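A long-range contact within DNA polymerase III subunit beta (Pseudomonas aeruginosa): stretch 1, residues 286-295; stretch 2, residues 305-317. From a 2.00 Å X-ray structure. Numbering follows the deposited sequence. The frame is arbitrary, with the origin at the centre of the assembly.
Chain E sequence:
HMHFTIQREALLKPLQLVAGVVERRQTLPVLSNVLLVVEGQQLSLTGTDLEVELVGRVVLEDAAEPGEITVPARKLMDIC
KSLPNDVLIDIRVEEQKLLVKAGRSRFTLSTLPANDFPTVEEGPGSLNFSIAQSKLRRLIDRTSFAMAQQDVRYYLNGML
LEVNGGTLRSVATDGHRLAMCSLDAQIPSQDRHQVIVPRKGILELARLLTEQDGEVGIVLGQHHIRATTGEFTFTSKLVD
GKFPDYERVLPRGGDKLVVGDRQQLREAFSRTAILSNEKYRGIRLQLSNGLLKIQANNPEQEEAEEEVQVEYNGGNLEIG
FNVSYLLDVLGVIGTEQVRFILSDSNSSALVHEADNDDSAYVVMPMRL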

# COMPACT_ATOMS: atom_id res chain seq x y z
N GLN E 286 27.53 4.78 -23.49
CA GLN E 286 28.47 5.08 -24.56
C GLN E 286 28.11 6.45 -25.10
O GLN E 286 27.09 6.61 -25.77
CB GLN E 286 28.49 4.01 -25.66
CG GLN E 286 29.20 2.73 -25.23
CD GLN E 286 29.10 1.61 -26.24
OE1 GLN E 286 29.95 0.72 -26.29
NE2 GLN E 286 28.04 1.60 -27.05
N LEU E 287 28.91 7.44 -24.69
CA LEU E 287 28.73 8.83 -25.07
C LEU E 287 29.58 9.17 -26.28
O LEU E 287 30.74 8.77 -26.36
CB LEU E 287 29.10 9.74 -23.87
CG LEU E 287 28.97 11.25 -24.05
CD1 LEU E 287 27.50 11.69 -24.16
CD2 LEU E 287 29.70 11.99 -22.94
N SER E 288 28.98 9.88 -27.24
CA SER E 288 29.59 10.38 -28.48
C SER E 288 28.82 11.63 -28.89
O SER E 288 27.81 11.95 -28.25
CB SER E 288 29.57 9.31 -29.57
OG SER E 288 28.25 8.96 -29.96
N ASN E 289 29.29 12.35 -29.94
CA ASN E 289 28.66 13.58 -30.44
C ASN E 289 27.14 13.45 -30.64
O ASN E 289 26.68 12.62 -31.43
CB ASN E 289 29.35 14.10 -31.71
CG ASN E 289 30.79 14.53 -31.52
OD1 ASN E 289 31.17 15.10 -30.49
ND2 ASN E 289 31.61 14.28 -32.53
N GLY E 290 26.40 14.23 -29.85
CA GLY E 290 24.94 14.29 -29.85
C GLY E 290 24.21 13.02 -29.47
O GLY E 290 22.99 12.94 -29.64
N LEU E 291 24.92 12.00 -28.95
CA LEU E 291 24.31 10.71 -28.67
C LEU E 291 24.76 10.00 -27.40
O LEU E 291 25.95 9.95 -27.09
CB LEU E 291 24.53 9.79 -29.90
CG LEU E 291 23.93 8.38 -29.92
CD1 LEU E 291 22.41 8.42 -30.02
CD2 LEU E 291 24.51 7.57 -31.06
N LEU E 292 23.80 9.41 -26.68
CA LEU E 292 24.04 8.58 -25.52
C LEU E 292 23.43 7.19 -25.76
O LEU E 292 22.20 7.06 -25.83
CB LEU E 292 23.53 9.20 -24.20
CG LEU E 292 23.87 8.40 -22.93
CD1 LEU E 292 25.35 8.52 -22.56
CD2 LEU E 292 23.01 8.82 -21.76
N LYS E 293 24.28 6.17 -25.91
CA LYS E 293 23.85 4.79 -26.09
C LYS E 293 23.83 4.14 -24.71
O LYS E 293 24.81 4.26 -23.96
CB LYS E 293 24.79 4.01 -27.03
CG LYS E 293 24.78 4.46 -28.49
CD LYS E 293 25.71 3.58 -29.31
CE LYS E 293 25.94 4.08 -30.72
NZ LYS E 293 26.84 3.18 -31.49
N ILE E 294 22.71 3.49 -24.35
CA ILE E 294 22.54 2.81 -23.07
C ILE E 294 22.34 1.32 -23.29
O ILE E 294 21.52 0.91 -24.11
CB ILE E 294 21.38 3.41 -22.22
CG1 ILE E 294 21.45 4.95 -22.17
CG2 ILE E 294 21.34 2.79 -20.78
CD1 ILE E 294 20.13 5.61 -22.02
N GLN E 295 23.10 0.50 -22.56
CA GLN E 295 22.99 -0.95 -22.65
C GLN E 295 22.94 -1.57 -21.26
O GLN E 295 23.62 -1.11 -20.34
CB GLN E 295 24.15 -1.52 -23.48
CG GLN E 295 24.00 -2.99 -23.84
CD GLN E 295 25.18 -3.80 -23.35
OE1 GLN E 295 25.39 -3.99 -22.15
NE2 GLN E 295 25.97 -4.30 -24.29
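Stretch 2 (305-317) EEEVQVEYNGGNL

Stretch 2 begins as an extended strand that runs antiparallel to strand 291-295 of stretch 1. The two strand axes make an angle of 161° and approach to 4.6 Å. Gln 295 faces Glu 305, Ile 294 faces Glu 306, Lys 293 faces Glu 307, Leu 292 faces Val 308 and Leu 291 faces Gln 309. Beyond this ladder stretch 2 passes the type II turn from Ser 288 to Leu 291. It then comes alongside strand 286-288, where Leu 317 pairs with Leu 287, again antiparallel. Gly 314 has a phi of 164°; an ideal CB there would clash with Tyr 312 OH.

Backbone hydrogen bonds hold the ladder. Ile 294 N donates to Glu 306 O at 2.7 Å, and Glu 306 N returns a bond to Ile 294 O at 2.9 Å. Leu 292 N bonds Val 308 O at 2.8 Å, and Val 308 N bonds Leu 292 O, also at 2.8 Å. The hydrogen bonding carries on at the turn: Val 310 N donates to Gly 290 O at 3.1 Å, and Gly 290 N to Tyr 312 O at 2.8 Å. At the far end Leu 287 N reaches Leu 317 O at 2.7 Å, and Leu 317 N reaches Leu 287 O at 3.0 Å.

One side chain bonds across the contact. Asn 289 OD1 accepts from Gly 314 N at 3.0 Å, tying the turn to the loop of stretch 2. Within stretch 2, Tyr 312 OH donates to Gly 315 O at 2.6 Å.

Apolar packing centres on Leu 287, which is buried. Its CD2 lies 3.7 Å from the centroid of the Tyr 312 ring, over one face, in a CH-pi contact. Leu 287 CD1 is 4.1 Å from Val 310 CG2, and Leu 287 CB is 4.2 Å from Leu 317 CB. Leu 292 CB meets Val 310 CG1 at 4.1 Å. Ile 294 CD1 meets Val 308 CG2 at 3.8 Å.

The face bearing Leu 291, Lys 293 and Gln 295 is more polar. Lys 293 NZ and Glu 307 OE2 are 4.2 Å apart, too far for a salt bridge. Leu 291 CD1 packs on Glu 307 CB at 3.8 Å, and Gln 295 CG on Glu 305 CG at 3.8 Å. In total, 984 Å² is buried, both sides summed.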

# COMPACT_ATOMS: atom_id res chain seq x y z
N GLU E 305 18.75 -2.25 -24.99
CA GLU E 305 19.53 -1.21 -25.65
C GLU E 305 18.67 -0.04 -26.03
O GLU E 305 17.52 -0.21 -26.46
CB GLU E 305 20.25 -1.75 -26.91
CG GLU E 305 21.44 -2.64 -26.61
CD GLU E 305 22.26 -3.08 -27.80
OE1 GLU E 305 23.49 -3.24 -27.64
OE2 GLU E 305 21.68 -3.27 -28.90
N GLU E 306 19.21 1.17 -25.87
CA GLU E 306 18.53 2.40 -26.22
C GLU E 306 19.51 3.51 -26.59
O GLU E 306 20.63 3.54 -26.08
CB GLU E 306 17.56 2.86 -25.12
CG GLU E 306 16.36 3.58 -25.73
CD GLU E 306 15.21 3.91 -24.82
OE1 GLU E 306 14.67 5.04 -24.94
OE2 GLU E 306 14.82 3.05 -24.00
N GLU E 307 19.09 4.39 -27.49
CA GLU E 307 19.87 5.52 -27.95
C GLU E 307 19.08 6.78 -27.62
O GLU E 307 17.89 6.87 -27.95
CB GLU E 307 20.15 5.43 -29.46
CG GLU E 307 21.09 4.30 -29.85
CD GLU E 307 21.52 4.31 -31.30
OE1 GLU E 307 20.68 4.59 -32.19
OE2 GLU E 307 22.71 4.00 -31.56
N VAL E 308 19.73 7.73 -26.92
CA VAL E 308 19.12 9.00 -26.52
C VAL E 308 19.93 10.15 -27.11
O VAL E 308 21.15 10.20 -26.95
CB VAL E 308 18.97 9.13 -24.97
CG1 VAL E 308 18.27 10.43 -24.60
CG2 VAL E 308 18.24 7.93 -24.38
N GLN E 309 19.23 11.08 -27.77
CA GLN E 309 19.86 12.28 -28.32
C GLN E 309 20.16 13.23 -27.17
O GLN E 309 19.31 13.46 -26.32
CB GLN E 309 18.97 12.95 -29.38
CG GLN E 309 19.10 12.34 -30.76
CD GLN E 309 18.27 13.09 -31.77
OE1 GLN E 309 17.12 12.74 -32.05
NE2 GLN E 309 18.84 14.15 -32.33
N VAL E 310 21.40 13.72 -27.10
CA VAL E 310 21.86 14.64 -26.05
C VAL E 310 22.64 15.80 -26.68
O VAL E 310 23.09 15.67 -27.81
CB VAL E 310 22.72 13.92 -24.96
CG1 VAL E 310 21.89 12.93 -24.13
CG2 VAL E 310 23.96 13.24 -25.55
N GLU E 311 22.80 16.92 -25.95
CA GLU E 311 23.62 18.05 -26.41
C GLU E 311 25.01 17.74 -25.89
O GLU E 311 25.28 17.87 -24.68
CB GLU E 311 23.12 19.39 -25.84
CG GLU E 311 21.92 19.98 -26.56
CD GLU E 311 21.32 21.22 -25.90
OE1 GLU E 311 22.09 22.04 -25.35
OE2 GLU E 311 20.08 21.37 -25.95
N TYR E 312 25.87 17.22 -26.78
CA TYR E 312 27.25 16.86 -26.46
C TYR E 312 28.16 16.93 -27.68
O TYR E 312 27.85 16.38 -28.74
CB TYR E 312 27.37 15.49 -25.76
CG TYR E 312 28.81 15.11 -25.46
CD1 TYR E 312 29.53 15.79 -24.47
CD2 TYR E 312 29.47 14.14 -26.20
CE1 TYR E 312 30.87 15.50 -24.23
CE2 TYR E 312 30.81 13.84 -25.96
CZ TYR E 312 31.51 14.52 -24.97
OH TYR E 312 32.82 14.23 -24.73
N ASN E 313 29.30 17.61 -27.51
CA ASN E 313 30.36 17.76 -28.51
C ASN E 313 31.68 17.52 -27.78
O ASN E 313 32.02 18.26 -26.84
CB ASN E 313 30.31 19.14 -29.19
N GLY E 314 32.37 16.45 -28.15
CA GLY E 314 33.64 16.07 -27.54
C GLY E 314 34.03 14.64 -27.83
O GLY E 314 33.42 13.98 -28.68
N GLY E 315 35.04 14.18 -27.12
CA GLY E 315 35.55 12.81 -27.24
C GLY E 315 34.59 11.77 -26.69
O GLY E 315 33.74 12.07 -25.84
N ASN E 316 34.74 10.54 -27.17
CA ASN E 316 33.92 9.41 -26.75
C ASN E 316 34.20 9.00 -25.31
O ASN E 316 35.30 9.22 -24.79
CB ASN E 316 34.09 8.23 -27.70
CG ASN E 316 33.50 8.45 -29.08
OD1 ASN E 316 32.96 9.51 -29.41
ND2 ASN E 316 33.59 7.42 -29.91
N LEU E 317 33.19 8.42 -24.66
CA LEU E 317 33.29 7.92 -23.30
C LEU E 317 32.40 6.70 -23.11
O LEU E 317 31.21 6.74 -23.40
CB LEU E 317 32.96 9.02 -22.26
CG LEU E 317 32.87 8.59 -20.78
CD1 LEU E 317 34.22 8.14 -20.23
CD2 LEU E 317 32.28 9.70 -19.92